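Local coordinates for uroporphyrinogen III synthase (Thermus thermophilus, PDB 1WCW), which probably acts as a uroporphyrinogen-III synthase, the enzyme that closes linear hydroxymethylbilane into uroporphyrinogen III on the tetrapyrrole pathway, at residues 11-16 with 20-25. Numbering follows the deposited sequence.
Sequences VAYAGL and EAFKAL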
loop_
_atom_site.group_PDB
_atom_site.type_symbol
_atom_site.label_atom_id
_atom_site.label_comp_id
_atom_site.label_asym_id
_atom_site.label_seq_id
_atom_site.Cartn_x
_atom_site.Cartn_y
_atom_site.Cartn_z
ATOM N N VAL A 11 21.169 6.856 -2.090
ATOM C CA VAL A 11 19.941 6.137 -1.727
ATOM C C VAL A 11 18.759 6.772 -2.423
ATOM O O VAL A 11 18.427 7.969 -2.254
ATOM C CB VAL A 11 19.696 6.169 -0.224
ATOM C CG1 VAL A 11 18.490 5.242 0.147
ATOM C CG2 VAL A 11 20.974 5.720 0.566
ATOM N N ALA A 12 18.118 5.990 -3.262
ATOM C CA ALA A 12 16.910 6.401 -4.007
ATOM C C ALA A 12 15.667 6.077 -3.154
ATOM O O ALA A 12 15.691 5.082 -2.374
ATOM C CB ALA A 12 16.856 5.681 -5.265
ATOM N N TYR A 13 14.626 6.857 -3.280
ATOM C CA TYR A 13 13.383 6.685 -2.554
ATOM C C TYR A 13 12.277 6.553 -3.566
ATOM O O TYR A 13 12.117 7.418 -4.434
ATOM C CB TYR A 13 13.167 7.906 -1.693
ATOM C CG TYR A 13 11.980 7.890 -0.783
ATOM C CD1 TYR A 13 10.895 8.744 -1.006
ATOM C CD2 TYR A 13 11.946 7.043 0.307
ATOM C CE1 TYR A 13 9.789 8.730 -0.138
ATOM C CE2 TYR A 13 10.886 7.029 1.154
ATOM C CZ TYR A 13 9.829 7.862 0.916
ATOM O OH TYR A 13 8.756 7.824 1.794
ATOM N N ALA A 14 11.509 5.462 -3.481
ATOM C CA ALA A 14 10.419 5.204 -4.452
ATOM C C ALA A 14 9.069 5.742 -3.959
ATOM O O ALA A 14 8.102 5.591 -4.712
ATOM C CB ALA A 14 10.315 3.681 -4.722
ATOM N N GLY A 15 9.007 6.336 -2.786
ATOM C CA GLY A 15 7.754 6.845 -2.225
ATOM C C GLY A 15 7.352 8.194 -2.765
ATOM O O GLY A 15 8.081 8.873 -3.484
ATOM N N LEU A 16 6.113 8.537 -2.464
ATOM C CA LEU A 16 5.563 9.812 -2.924
ATOM C C LEU A 16 5.295 10.823 -1.800
ATOM O O LEU A 16 5.679 11.962 -1.891
ATOM C CB LEU A 16 4.273 9.555 -3.694
ATOM C CG LEU A 16 3.541 10.748 -4.317
ATOM C CD1 LEU A 16 4.332 11.400 -5.418
ATOM C CD2 LEU A 16 2.253 10.244 -4.850
ATOM N N GLU A 20 10.189 14.872 1.057
ATOM C CA GLU A 20 10.936 15.938 1.689
ATOM C C GLU A 20 11.596 15.467 2.994
ATOM O O GLU A 20 12.757 15.821 3.314
ATOM C CB GLU A 20 9.974 17.111 1.957
ATOM C CG GLU A 20 10.568 18.481 2.237
ATOM C CD GLU A 20 9.482 19.630 2.258
ATOM O OE1 GLU A 20 8.572 19.642 3.143
ATOM O OE2 GLU A 20 9.544 20.532 1.382
ATOM N N ALA A 21 10.871 14.650 3.740
ATOM C CA ALA A 21 11.431 14.170 4.986
ATOM C C ALA A 21 12.567 13.216 4.644
ATOM O O ALA A 21 13.601 13.223 5.308
ATOM C CB ALA A 21 10.366 13.445 5.856
ATOM N N PHE A 22 12.347 12.368 3.623
ATOM C CA PHE A 22 13.385 11.425 3.224
ATOM C C PHE A 22 14.668 12.176 2.871
ATOM O O PHE A 22 15.768 11.834 3.320
ATOM C CB PHE A 22 12.968 10.543 2.032
ATOM C CG PHE A 22 14.082 9.701 1.501
ATOM C CD1 PHE A 22 14.436 8.522 2.118
ATOM C CD2 PHE A 22 14.819 10.126 0.375
ATOM C CE1 PHE A 22 15.542 7.760 1.573
ATOM C CE2 PHE A 22 15.873 9.392 -0.122
ATOM C CZ PHE A 22 16.200 8.238 0.470
ATOM N N LYS A 23 14.558 13.226 2.044
ATOM C CA LYS A 23 15.706 13.951 1.604
ATOM C C LYS A 23 16.446 14.584 2.756
ATOM O O LYS A 23 17.664 14.510 2.822
ATOM C CB LYS A 23 15.248 15.048 0.585
ATOM C CG LYS A 23 16.375 15.947 0.122
ATOM C CD LYS A 23 15.857 17.002 -0.878
ATOM C CE LYS A 23 17.022 17.944 -1.264
ATOM N NZ LYS A 23 17.428 18.926 -0.232
ATOM N N ALA A 24 15.709 15.247 3.629
ATOM C CA ALA A 24 16.320 15.914 4.763
ATOM C C ALA A 24 17.059 14.961 5.687
ATOM O O ALA A 24 18.190 15.232 6.073
ATOM C CB ALA A 24 15.257 16.691 5.552
ATOM N N LEU A 25 16.432 13.846 6.044
ATOM C CA LEU A 25 17.005 12.890 6.929
ATOM C C LEU A 25 18.207 12.235 6.253
ATOM O O LEU A 25 19.288 12.068 6.842
ATOM C CB LEU A 25 15.953 11.835 7.248
ATOM C CG LEU A 25 15.825 11.316 8.678
ATOM C CD1 LEU A 25 17.191 10.902 9.220
ATOM C CD2 LEU A 25 15.250 12.437 9.496
#
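Phe22 lays its ring over Tyr13 in an offset stack, the centroids 4.5 Å apart and the planes only 17° from parallel. The pair joins the first strand and helix of a beta-alpha-beta crossover, strand 10-13, helix 19-28 and strand 32-35, in one parallel-sheet domain of this HemD-family protein; the short axes of 11-13 and 20-25 run nearly antiparallel. The two side chains point opposite ways, each ring lying over the other residue's CB, which gives two reciprocal CH-pi contacts: Tyr13 CB stands 3.5 Å from the Phe22 ring centroid, and Phe22 CB lies 3.9 Å from the Tyr13 centroid, close to its normal. With CG anti to the backbone N in both residues (chi1 -176° in Tyr13, 172° in Phe22), each ring extends from its own backbone across the gap and meets the other face on. On its opposite face, the tyrosine ring receives Gly15 N, 3.5 Å above the plane and toward the rim, so backbone and phenylalanine sandwich it. Leu245 of helix 245-260 touches both aromatic residues, while Pro33 and Leu35 of strand 32-35 also pack on Phe22. Exchanging Phe22 for an alanine would probably leave one tyrosine face without its stacking partner and open a gap beside Val11. That valine meets the far end of the phenylalanine twice: CG1 lies 3.8 Å from Phe22 CZ, and Val11 O sits in the ring plane at the edge, 3.5 Å from Phe22 CZ.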